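Local coordinates for protein 2-C-methyl-D-erythritol 4-phosphate cytidylyltransferase (PDB 2PX7) that probably catalyses cytidylyl transfer from CTP to 2-C-methyl-D-erythritol 4-phosphate, releasing diphosphate, in the DXP route to isopentenyl diphosphate, at residues V68-P73 with L82-L87; S27-A32 with R99-A104; V114-V119 with V167-G172; L106-V111 with G172-L177. All coordinates share one frame; numbering follows the deposited sequence.

Interaction 1. Residues V68-P73 with L82-L87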
loop_
_atom_site.group_PDB
_atom_site.type_symbol
_atom_site.label_atom_id
_atom_site.label_comp_id
_atom_site.label_asym_id
_atom_site.label_seq_id
_atom_site.Cartn_x
_atom_site.Cartn_y
_atom_site.Cartn_z
ATOM N N VAL A 68 6.160 27.706 -5.290
ATOM C CA VAL A 68 6.685 26.462 -4.733
ATOM C C VAL A 68 7.854 26.807 -3.795
ATOM O O VAL A 68 8.807 27.498 -4.186
ATOM C CB VAL A 68 7.137 25.455 -5.819
ATOM C CG1 VAL A 68 7.577 24.125 -5.187
ATOM C CG2 VAL A 68 6.028 25.215 -6.873
ATOM N N LEU A 69 7.756 26.336 -2.554
ATOM C CA LEU A 69 8.782 26.569 -1.535
ATOM C C LEU A 69 9.315 25.228 -1.076
ATOM O O LEU A 69 8.543 24.334 -0.712
ATOM C CB LEU A 69 8.186 27.341 -0.359
ATOM C CG LEU A 69 7.635 28.743 -0.654
ATOM C CD1 LEU A 69 6.650 29.172 0.406
ATOM C CD2 LEU A 69 8.768 29.779 -0.746
ATOM N N VAL A 70 10.634 25.088 -1.111
ATOM C CA VAL A 70 11.304 23.818 -0.853
ATOM C C VAL A 70 12.298 23.963 0.293
ATOM O O VAL A 70 13.077 24.923 0.332
ATOM C CB VAL A 70 12.060 23.309 -2.112
ATOM C CG1 VAL A 70 12.765 21.961 -1.834
ATOM C CG2 VAL A 70 11.107 23.188 -3.306
ATOM N N ALA A 71 12.270 22.999 1.210
ATOM C CA ALA A 71 13.222 22.929 2.305
ATOM C C ALA A 71 14.266 21.876 1.996
ATOM O O ALA A 71 13.919 20.750 1.616
ATOM C CB ALA A 71 12.517 22.598 3.603
ATOM N N LEU A 72 15.543 22.230 2.146
ATOM C CA LEU A 72 16.613 21.268 1.934
ATOM C C LEU A 72 17.513 21.163 3.166
ATOM O O LEU A 72 17.604 22.112 3.945
ATOM C CB LEU A 72 17.439 21.639 0.691
ATOM C CG LEU A 72 16.762 21.501 -0.675
ATOM C CD1 LEU A 72 17.696 21.990 -1.768
ATOM C CD2 LEU A 72 16.310 20.053 -0.939
ATOM N N PRO A 73 18.197 20.018 3.343
ATOM C CA PRO A 73 19.025 19.938 4.542
ATOM C C PRO A 73 20.120 21.023 4.495
ATOM O O PRO A 73 20.601 21.345 3.408
ATOM C CB PRO A 73 19.636 18.533 4.471
ATOM C CG PRO A 73 18.804 17.778 3.456
ATOM C CD PRO A 73 18.304 18.812 2.500
ATOM N N LEU A 82 15.344 25.877 -11.470
ATOM C CA LEU A 82 14.044 25.261 -11.233
ATOM C C LEU A 82 13.081 26.346 -10.781
ATOM O O LEU A 82 13.505 27.395 -10.296
ATOM C CB LEU A 82 14.163 24.161 -10.180
ATOM C CG LEU A 82 15.286 23.137 -10.373
ATOM C CD1 LEU A 82 15.435 22.294 -9.118
ATOM C CD2 LEU A 82 15.044 22.250 -11.597
ATOM N N GLY A 83 11.786 26.121 -10.951
ATOM C CA GLY A 83 10.818 27.127 -10.532
ATOM C C GLY A 83 10.412 26.888 -9.090
ATOM O O GLY A 83 9.354 26.269 -8.836
ATOM N N ALA A 84 11.259 27.344 -8.158
ATOM C CA ALA A 84 11.050 27.163 -6.718
ATOM C C ALA A 84 11.965 28.075 -5.889
ATOM O O ALA A 84 13.051 28.438 -6.330
ATOM C CB ALA A 84 11.272 25.701 -6.318
ATOM N N VAL A 85 11.515 28.429 -4.687
ATOM C CA VAL A 85 12.346 29.143 -3.707
ATOM C C VAL A 85 12.796 28.161 -2.616
ATOM O O VAL A 85 11.998 27.372 -2.131
ATOM C CB VAL A 85 11.602 30.388 -3.141
ATOM C CG1 VAL A 85 12.334 30.986 -1.933
ATOM C CG2 VAL A 85 11.416 31.450 -4.252
ATOM N N PHE A 86 14.084 28.192 -2.272
ATOM C CA PHE A 86 14.690 27.228 -1.348
ATOM C C PHE A 86 15.089 27.846 -0.008
ATOM O O PHE A 86 15.546 28.988 0.042
ATOM C CB PHE A 86 15.916 26.574 -1.986
ATOM C CG PHE A 86 15.600 25.758 -3.208
ATOM C CD1 PHE A 86 15.380 24.389 -3.102
ATOM C CD2 PHE A 86 15.512 26.361 -4.463
ATOM C CE1 PHE A 86 15.074 23.626 -4.230
ATOM C CE2 PHE A 86 15.211 25.607 -5.609
ATOM C CZ PHE A 86 14.987 24.236 -5.489
ATOM N N LEU A 87 14.906 27.086 1.069
ATOM C CA LEU A 87 15.382 27.473 2.398
ATOM C C LEU A 87 15.962 26.237 3.073
ATOM O O LEU A 87 15.792 25.117 2.575
ATOM C CB LEU A 87 14.255 28.024 3.286
ATOM C CG LEU A 87 12.826 28.429 2.928
ATOM C CD1 LEU A 87 12.110 28.873 4.192
ATOM C CD2 LEU A 87 12.764 29.559 1.901
#
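Val70 and Phe86 sit opposite each other on two neighbouring parallel strands, and Val70 is the side chain to follow outward. Its CB is already in contact, 3.6 Å from CD1 of the Phe86 ring. CG1, anti to the backbone N (chi1 -180°), stays beside the same ring and comes within 3.7 Å of Phe86 CE1. The other branch, CG2, turns back along the strand to the methyl of Ala84, with Val70 CG2 and Ala84 CB 3.9 Å apart. Phe86 and Val70 leave the sheet in the same direction, side by side, while Leu72 comes in at a slant and brings its CD1 to 3.6 Å from Phe86 CD1. Pro78 and Pro79 of the intervening loop also touch the ring. On the other face Leu69 CD2 lies beside Val85, 3.8 Å from Val85 CB, and helix 93-103 packs there through Leu100.

The ladder beneath has four backbone bonds, running Val85 N to Val68 O, Val70 N to Val85 O, Leu87 N to Val70 O and Leu72 N to Leu87 O, all between 2.8 and 2.9 Å and close to straight. This is the outer end of the parallel half of the main sheet: 85-88 is its last strand within the chain, joined to 67-72 by a link without helix. Gly83, at the centre of an inverse gamma turn, leads the chain into it. With no charged or polar side chain engaged, the pairing implies that the backbone bonds fix the register, while hydrocarbon packs on the Val70 and Phe86 face and less fully beside Val85.

Interaction 2. Residues S27-A32 with R99-A104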
loop_
_atom_site.group_PDB
_atom_site.type_symbol
_atom_site.label_atom_id
_atom_site.label_comp_id
_atom_site.label_asym_id
_atom_site.label_seq_id
_atom_site.Cartn_x
_atom_site.Cartn_y
_atom_site.Cartn_z
ATOM N N SER A 27 -0.221 28.153 -3.300
ATOM C CA SER A 27 1.069 27.979 -2.509
ATOM C C SER A 27 1.592 26.554 -2.035
ATOM O O SER A 27 1.046 25.953 -1.122
ATOM C CB SER A 27 1.055 28.951 -1.329
ATOM O OG SER A 27 2.348 29.377 -0.950
ATOM N N VAL A 28 2.679 26.046 -2.619
ATOM C CA VAL A 28 3.106 24.648 -2.397
ATOM C C VAL A 28 4.344 24.523 -1.492
ATOM O O VAL A 28 5.389 25.113 -1.781
ATOM C CB VAL A 28 3.371 23.903 -3.754
ATOM C CG1 VAL A 28 3.896 22.519 -3.514
ATOM C CG2 VAL A 28 2.107 23.851 -4.626
ATOM N N LEU A 29 4.230 23.752 -0.407
ATOM C CA LEU A 29 5.357 23.569 0.524
ATOM C C LEU A 29 5.903 22.164 0.431
ATOM O O LEU A 29 5.158 21.205 0.614
ATOM C CB LEU A 29 4.962 23.893 1.977
ATOM C CG LEU A 29 4.041 25.103 2.203
ATOM C CD1 LEU A 29 3.764 25.307 3.706
ATOM C CD2 LEU A 29 4.664 26.359 1.596
ATOM N N ILE A 30 7.201 22.060 0.146
ATOM C CA ILE A 30 7.907 20.788 0.019
ATOM C C ILE A 30 8.982 20.619 1.120
ATOM O O ILE A 30 10.146 20.990 0.917
ATOM C CB ILE A 30 8.562 20.634 -1.408
ATOM C CG1 ILE A 30 7.576 20.963 -2.558
ATOM C CG2 ILE A 30 9.303 19.290 -1.566
ATOM C CD1 ILE A 30 6.270 20.083 -2.679
ATOM N N PRO A 31 8.603 20.040 2.282
ATOM C CA PRO A 31 9.574 19.841 3.377
ATOM C C PRO A 31 10.530 18.683 3.122
ATOM O O PRO A 31 10.427 17.663 3.779
ATOM C CB PRO A 31 8.677 19.531 4.587
ATOM C CG PRO A 31 7.440 18.842 3.964
ATOM C CD PRO A 31 7.251 19.538 2.633
ATOM N N ALA A 32 11.457 18.846 2.184
ATOM C CA ALA A 32 12.386 17.777 1.786
ATOM C C ALA A 32 13.760 17.837 2.480
ATOM O O ALA A 32 14.802 17.876 1.811
ATOM C CB ALA A 32 12.574 17.803 0.274
ATOM N N ARG A 99 8.947 26.321 8.814
ATOM C CA ARG A 99 9.847 27.264 8.153
ATOM C C ARG A 99 9.303 27.715 6.820
ATOM O O ARG A 99 9.214 28.916 6.553
ATOM C CB ARG A 99 11.235 26.655 7.996
ATOM C CG ARG A 99 11.935 26.465 9.349
ATOM C CD ARG A 99 13.327 25.927 9.122
ATOM N NE ARG A 99 13.994 25.540 10.359
ATOM C CZ ARG A 99 15.317 25.466 10.500
ATOM N NH1 ARG A 99 16.121 25.776 9.479
ATOM N NH2 ARG A 99 15.841 25.083 11.669
ATOM N N LEU A 100 8.914 26.745 6.000
ATOM C CA LEU A 100 8.295 27.017 4.707
ATOM C C LEU A 100 7.035 27.849 4.846
ATOM O O LEU A 100 6.790 28.749 4.055
ATOM C CB LEU A 100 7.985 25.702 3.973
ATOM C CG LEU A 100 9.216 24.881 3.583
ATOM C CD1 LEU A 100 8.778 23.533 3.033
ATOM C CD2 LEU A 100 10.092 25.642 2.574
ATOM N N LEU A 101 6.239 27.534 5.857
ATOM C CA LEU A 101 4.945 28.188 6.083
ATOM C C LEU A 101 5.070 29.693 6.343
ATOM O O LEU A 101 4.233 30.482 5.905
ATOM C CB LEU A 101 4.252 27.517 7.272
ATOM C CG LEU A 101 2.764 27.702 7.553
ATOM C CD1 LEU A 101 1.895 27.486 6.289
ATOM C CD2 LEU A 101 2.386 26.743 8.688
ATOM N N GLU A 102 6.123 30.074 7.062
ATOM C CA GLU A 102 6.394 31.477 7.357
ATOM C C GLU A 102 6.616 32.291 6.084
ATOM O O GLU A 102 6.282 33.478 6.043
ATOM C CB GLU A 102 7.613 31.587 8.274
ATOM C CG GLU A 102 7.628 32.855 9.110
ATOM C CD GLU A 102 8.815 32.895 10.055
ATOM O OE1 GLU A 102 8.985 31.915 10.822
ATOM O OE2 GLU A 102 9.566 33.906 10.022
ATOM N N ALA A 103 7.149 31.632 5.050
ATOM C CA ALA A 103 7.447 32.249 3.757
ATOM C C ALA A 103 6.290 32.208 2.758
ATOM O O ALA A 103 6.339 32.898 1.738
ATOM C CB ALA A 103 8.690 31.603 3.141
ATOM N N ALA A 104 5.254 31.408 3.049
ATOM C CA ALA A 104 4.104 31.253 2.146
ATOM C C ALA A 104 3.392 32.598 1.923
ATOM O O ALA A 104 3.141 33.315 2.879
ATOM C CB ALA A 104 3.128 30.196 2.696
#
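Leu100 CD1 rests on one face of the flat peptide joining Ile30 to Pro31, almost directly above its carbonyl carbon, 3.5 Å from Ile30 C and 3.6 Å from Pro31 N. Pro31 CB is a more distant neighbour of the same methyl. This is helix-on-sheet packing in the Rossmann-like fold of the nucleotidyltransferase: helix 93-103, the connection from strand 85-88 to strand 108-111, lies against the sheet, nearly antiparallel to strand 27-31 (159° between the local segments, whose axes come within 8.7 Å).

Leu29 is the strand's main contributor. It and Leu100 run past each other head to tail, so that Leu29 CB lies 4.0 Å from both CB and CD1 of Leu100. At its end Leu29 forks. CD2 passes over the helix backbone near Leu100 O and on to the neighbourhood of the Ala104 methyl, whereas CD1 meets Leu101, whose CG stands anti to N (chi1 -164°) and whose CD1 comes to 3.9 Å from Leu29 CD1. Leu69 and Ala71 of the next strand close around Leu100, and Thr175 and Leu178 of helix 175-188 flank Leu101.

All the residues that touch are buried, and no hydrogen bond joins the two segments. The single polar side-chain atom at the interface is given a partner elsewhere: Ser27 OG bonds to Glu67 OE1 on the strand side, while on the helix side it simply packs, 3.8 Å from Ala104 CB.

Interaction 3. Residues V114-V119 with V167-G172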
loop_
_atom_site.group_PDB
_atom_site.type_symbol
_atom_site.label_atom_id
_atom_site.label_comp_id
_atom_site.label_asym_id
_atom_site.label_seq_id
_atom_site.Cartn_x
_atom_site.Cartn_y
_atom_site.Cartn_z
ATOM N N VAL A 114 8.212 14.795 -0.682
ATOM C CA VAL A 114 9.035 14.645 -1.888
ATOM C C VAL A 114 9.277 13.162 -2.258
ATOM O O VAL A 114 9.629 12.850 -3.396
ATOM C CB VAL A 114 10.392 15.450 -1.753
ATOM C CG1 VAL A 114 11.418 14.677 -0.926
ATOM C CG2 VAL A 114 10.962 15.810 -3.120
ATOM N N ALA A 115 9.087 12.257 -1.293
ATOM C CA ALA A 115 9.178 10.814 -1.551
ATOM C C ALA A 115 7.948 10.226 -2.258
ATOM O O ALA A 115 7.914 9.025 -2.503
ATOM C CB ALA A 115 9.473 10.033 -0.249
ATOM N N ARG A 116 6.960 11.069 -2.586
ATOM C CA ARG A 116 5.796 10.672 -3.407
ATOM C C ARG A 116 5.858 11.363 -4.783
ATOM O O ARG A 116 5.166 12.336 -5.007
ATOM C CB ARG A 116 4.462 10.994 -2.681
ATOM C CG ARG A 116 4.296 10.320 -1.301
ATOM C CD ARG A 116 3.059 10.831 -0.457
ATOM N NE ARG A 116 2.588 9.758 0.419
ATOM C CZ ARG A 116 2.779 9.696 1.727
ATOM N NH1 ARG A 116 3.404 10.691 2.363
ATOM N NH2 ARG A 116 2.350 8.641 2.417
ATOM N N PRO A 117 6.717 10.876 -5.704
ATOM C CA PRO A 117 6.896 11.561 -7.001
ATOM C C PRO A 117 5.744 11.460 -8.006
ATOM O O PRO A 117 5.571 12.369 -8.826
ATOM C CB PRO A 117 8.154 10.906 -7.567
ATOM C CG PRO A 117 8.170 9.526 -6.954
ATOM C CD PRO A 117 7.596 9.689 -5.579
ATOM N N PHE A 118 4.952 10.389 -7.946
ATOM C CA PHE A 118 3.948 10.131 -8.986
ATOM C C PHE A 118 2.559 10.554 -8.536
ATOM O O PHE A 118 1.643 9.750 -8.370
ATOM C CB PHE A 118 4.005 8.669 -9.462
ATOM C CG PHE A 118 5.400 8.205 -9.822
ATOM C CD1 PHE A 118 6.154 8.895 -10.770
ATOM C CD2 PHE A 118 5.956 7.089 -9.213
ATOM C CE1 PHE A 118 7.439 8.487 -11.097
ATOM C CE2 PHE A 118 7.242 6.662 -9.543
ATOM C CZ PHE A 118 7.987 7.365 -10.483
ATOM N N VAL A 119 2.421 11.851 -8.312
ATOM C CA VAL A 119 1.139 12.417 -7.950
ATOM C C VAL A 119 0.599 13.056 -9.214
ATOM O O VAL A 119 1.307 13.808 -9.887
ATOM C CB VAL A 119 1.217 13.388 -6.715
ATOM C CG1 VAL A 119 1.677 12.627 -5.494
ATOM C CG2 VAL A 119 2.171 14.516 -6.948
ATOM N N VAL A 167 -2.936 7.258 4.755
ATOM C CA VAL A 167 -2.936 8.698 4.522
ATOM C C VAL A 167 -1.817 9.078 3.555
ATOM O O VAL A 167 -0.654 8.672 3.742
ATOM C CB VAL A 167 -2.815 9.466 5.870
ATOM C CG1 VAL A 167 -2.867 10.964 5.647
ATOM C CG2 VAL A 167 -3.929 9.053 6.832
ATOM N N GLN A 168 -2.155 9.859 2.521
ATOM C CA GLN A 168 -1.148 10.315 1.549
ATOM C C GLN A 168 -0.990 11.832 1.609
ATOM O O GLN A 168 -1.492 12.476 2.529
ATOM C CB GLN A 168 -1.535 9.899 0.125
ATOM C CG GLN A 168 -1.957 8.425 -0.013
ATOM C CD GLN A 168 -2.203 8.068 -1.440
ATOM O OE1 GLN A 168 -3.077 8.637 -2.090
ATOM N NE2 GLN A 168 -1.416 7.151 -1.958
ATOM N N THR A 169 -0.271 12.378 0.625
ATOM C CA THR A 169 -0.131 13.813 0.412
ATOM C C THR A 169 -0.319 14.032 -1.105
ATOM O O THR A 169 -0.280 13.073 -1.857
ATOM C CB THR A 169 1.267 14.382 0.903
ATOM O OG1 THR A 169 2.311 13.972 0.005
ATOM C CG2 THR A 169 1.603 13.925 2.333
ATOM N N PRO A 170 -0.521 15.282 -1.567
ATOM C CA PRO A 170 -0.491 16.555 -0.827
ATOM C C PRO A 170 -1.665 16.719 0.135
ATOM O O PRO A 170 -2.776 16.233 -0.138
ATOM C CB PRO A 170 -0.556 17.614 -1.938
ATOM C CG PRO A 170 -1.252 16.933 -3.084
ATOM C CD PRO A 170 -0.815 15.480 -3.003
ATOM N N GLN A 171 -1.411 17.397 1.261
ATOM C CA GLN A 171 -2.477 17.828 2.167
ATOM C C GLN A 171 -2.713 19.332 2.006
ATOM O O GLN A 171 -1.754 20.112 1.955
ATOM C CB GLN A 171 -2.130 17.453 3.615
ATOM C CG GLN A 171 -1.680 15.980 3.766
ATOM C CD GLN A 171 -1.652 15.491 5.178
ATOM O OE1 GLN A 171 -1.698 16.275 6.148
ATOM N NE2 GLN A 171 -1.625 14.164 5.325
ATOM N N GLY A 172 -3.981 19.738 1.920
ATOM C CA GLY A 172 -4.346 21.107 1.558
ATOM C C GLY A 172 -5.001 21.828 2.717
ATOM O O GLY A 172 -5.793 21.252 3.432
HETATM O O HOH W 1 1.324 9.393 5.241
#
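Arg116 is the first residue of the loop 114-119 to reach across, and it does so with its whole length. CG stands anti to the carbonyl carbon (chi1 -58°) and the chain runs on extended to NE, passing Thr169 nearly perpendicular to its side chain; Arg116 CD comes within 3.3 Å of Thr169 OG1. Beyond it the guanidinium lies flat over the backbone, with Gln168 CA 3.7 Å above its plane and offset toward the rim. NH1 passes the methyl of Thr169, 3.7 Å from CG2. NH2 approaches Val167 O at an angle too poor for a direct bond; a water bridges the two instead, donating to Val167 O at 2.6 Å and taking a weak bond from Arg116 NH2 at 3.1 Å. The charge itself is met elsewhere, NH1 by Asp113 and NH2 by Asp145 of the second subunit. A leucine in place of Arg116 is likely to leave both aspartates without their mate and the water with one handhold fewer.

Val119, last in the loop, adds a light touch, its CG1 4.2 Å from Thr169 O. On the opposing segment the backbone is braced from within: Gln171 NE2 bonds to Gln168 O, 3.3 Å and nearly straight, across the cis peptide before Pro170. Asp194 and Ala196 hold the same amide. Thr169 OG1 also holds Asp113 N.

Lys217, predicted to position the methylerythritol phosphate substrate, has its side chain about 4 Å from that of Arg116, and Val167 continues the sheet into the second subunit. The contact thus belongs to the probable active-site region at the dimer interface of an IspD cytidylyltransferase.

Interaction 4. Residues L106-V111 with G172-L177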
loop_
_atom_site.group_PDB
_atom_site.type_symbol
_atom_site.label_atom_id
_atom_site.label_comp_id
_atom_site.label_asym_id
_atom_site.label_seq_id
_atom_site.Cartn_x
_atom_site.Cartn_y
_atom_site.Cartn_z
ATOM N N LEU A 106 0.499 32.982 -0.252
ATOM C CA LEU A 106 -0.881 32.789 -0.696
ATOM C C LEU A 106 -1.755 32.148 0.408
ATOM O O LEU A 106 -1.235 31.425 1.258
ATOM C CB LEU A 106 -0.882 31.983 -2.004
ATOM C CG LEU A 106 -0.075 32.693 -3.113
ATOM C CD1 LEU A 106 0.469 31.720 -4.130
ATOM C CD2 LEU A 106 -0.901 33.796 -3.802
ATOM N N PRO A 107 -3.070 32.449 0.424
ATOM C CA PRO A 107 -3.961 32.004 1.505
ATOM C C PRO A 107 -4.353 30.525 1.496
ATOM O O PRO A 107 -5.117 30.080 2.371
ATOM C CB PRO A 107 -5.205 32.874 1.311
ATOM C CG PRO A 107 -5.239 33.154 -0.149
ATOM C CD PRO A 107 -3.787 33.288 -0.562
ATOM N N LEU A 108 -3.832 29.783 0.516
ATOM C CA LEU A 108 -4.056 28.344 0.426
ATOM C C LEU A 108 -2.719 27.631 0.259
ATOM O O LEU A 108 -1.861 28.097 -0.487
ATOM C CB LEU A 108 -5.000 28.034 -0.742
ATOM C CG LEU A 108 -5.817 26.757 -0.574
ATOM C CD1 LEU A 108 -7.041 26.991 0.268
ATOM C CD2 LEU A 108 -6.218 26.227 -1.934
ATOM N N VAL A 109 -2.525 26.523 0.978
ATOM C CA VAL A 109 -1.270 25.772 0.884
ATOM C C VAL A 109 -1.489 24.309 0.558
ATOM O O VAL A 109 -2.440 23.713 1.020
ATOM C CB VAL A 109 -0.383 25.829 2.178
ATOM C CG1 VAL A 109 0.365 27.097 2.247
ATOM C CG2 VAL A 109 -1.211 25.582 3.479
ATOM N N LEU A 110 -0.565 23.742 -0.213
ATOM C CA LEU A 110 -0.454 22.294 -0.360
ATOM C C LEU A 110 0.887 21.871 0.208
ATOM O O LEU A 110 1.917 22.489 -0.078
ATOM C CB LEU A 110 -0.573 21.874 -1.823
ATOM C CG LEU A 110 -1.929 22.099 -2.514
ATOM C CD1 LEU A 110 -1.793 21.907 -4.018
ATOM C CD2 LEU A 110 -3.040 21.167 -1.959
ATOM N N VAL A 111 0.870 20.852 1.056
ATOM C CA VAL A 111 2.097 20.346 1.647
ATOM C C VAL A 111 2.325 18.921 1.130
ATOM O O VAL A 111 1.444 18.063 1.255
ATOM C CB VAL A 111 2.021 20.318 3.188
ATOM C CG1 VAL A 111 3.416 20.056 3.783
ATOM C CG2 VAL A 111 1.416 21.626 3.724
ATOM N N GLY A 172 -3.981 19.738 1.920
ATOM C CA GLY A 172 -4.346 21.107 1.558
ATOM C C GLY A 172 -5.001 21.828 2.717
ATOM O O GLY A 172 -5.793 21.252 3.432
ATOM N N PHE A 173 -4.660 23.097 2.912
ATOM C CA PHE A 173 -5.183 23.851 4.057
ATOM C C PHE A 173 -5.318 25.310 3.682
ATOM O O PHE A 173 -4.576 25.789 2.813
ATOM C CB PHE A 173 -4.228 23.734 5.270
ATOM C CG PHE A 173 -3.938 22.310 5.690
ATOM C CD1 PHE A 173 -4.822 21.620 6.510
ATOM C CD2 PHE A 173 -2.783 21.676 5.274
ATOM C CE1 PHE A 173 -4.572 20.282 6.891
ATOM C CE2 PHE A 173 -2.512 20.353 5.639
ATOM C CZ PHE A 173 -3.424 19.650 6.445
ATOM N N PHE A 174 -6.243 26.018 4.334
ATOM C CA PHE A 174 -6.102 27.479 4.432
ATOM C C PHE A 174 -4.761 27.742 5.132
ATOM O O PHE A 174 -4.474 27.163 6.180
ATOM C CB PHE A 174 -7.245 28.119 5.239
ATOM C CG PHE A 174 -8.629 27.906 4.644
ATOM C CD1 PHE A 174 -8.811 27.771 3.257
ATOM C CD2 PHE A 174 -9.754 27.884 5.465
ATOM C CE1 PHE A 174 -10.088 27.599 2.720
ATOM C CE2 PHE A 174 -11.043 27.689 4.932
ATOM C CZ PHE A 174 -11.202 27.560 3.564
ATOM N N THR A 175 -3.933 28.602 4.546
ATOM C CA THR A 175 -2.609 28.949 5.112
ATOM C C THR A 175 -2.716 29.453 6.556
ATOM O O THR A 175 -1.947 29.036 7.426
ATOM C CB THR A 175 -1.923 30.004 4.231
ATOM O OG1 THR A 175 -2.000 29.572 2.866
ATOM C CG2 THR A 175 -0.456 30.198 4.627
ATOM N N ALA A 176 -3.688 30.318 6.801
ATOM C CA ALA A 176 -3.948 30.872 8.138
ATOM C C ALA A 176 -4.290 29.788 9.172
ATOM O O ALA A 176 -3.945 29.893 10.351
ATOM C CB ALA A 176 -5.082 31.868 8.062
ATOM N N LEU A 177 -4.990 28.750 8.727
ATOM C CA LEU A 177 -5.357 27.673 9.625
ATOM C C LEU A 177 -4.119 26.845 9.984
ATOM O O LEU A 177 -3.906 26.517 11.146
ATOM C CB LEU A 177 -6.450 26.800 8.994
ATOM C CG LEU A 177 -6.822 25.522 9.744
ATOM C CD1 LEU A 177 -7.467 25.823 11.133
ATOM C CD2 LEU A 177 -7.742 24.690 8.875
HETATM O O HOH W 2 -5.477 31.552 4.637
#
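Val109 and Phe173 form the hydrogen-bonded pair of an antiparallel ladder, Val109 N to Phe173 O at 2.8 Å and Phe173 N to Val109 O at 3.0 Å. Two residues further along, Thr175 N gives its hydrogen to Pro107 O at 2.9 Å from well above the carbonyl plane, as the chain leaves the sheet and Phe174 takes the N-cap position of helix 175-188.

Among apolar contacts, Leu108 CD1 meets the Phe174 ring at its edge, 3.6 Å from CD1. On the other face Val109 CG2, between its N and carbonyl carbon (chi1 of CG1 -79°), lies 3.4 Å from Phe173 O and 4.0 Å from Phe173 CB, while its CG1 faces Thr175 CG2. With alanine at this position both methyls go, which is likely to leave a gap between Phe173 CB and the Thr175 side chain. At Gly172 the missing side chain matters: Leu110 CD2 lies 3.8 Å from Gly172 CA, where a CB would be tight.

A water, finally, donates to Pro107 O and accepts from Ala176 N. The Pro107 carbonyl thus takes both the N-H of Thr175 and the water, which ties the approach to strand 108-111 to the first turn of the helix.

All four contacts lie on one mixed sheet. Interaction 1 is at its edge within this chain and partly buried; interactions 2, 3 and 4 are buried. Interaction 2 packs a helix onto the neighbouring strand 27-31, and interaction 4 pairs strand 108-111 with 165-174, where direction reverses. Backbone bonds run between them: Leu69 N to Val28 O joins interactions 1 and 2, Leu29 N to Leu110 O joins 2 and 4, and Val111 N to Gln171 O joins 4 and 3, which also share Gly172. Chemistry follows position: ladders plus hydrocarbon in 1 and 4, packing alone across 2, and in 3, the closest of the four to the chain's centre, a charged guanidinium and a water beside the probable catalytic region.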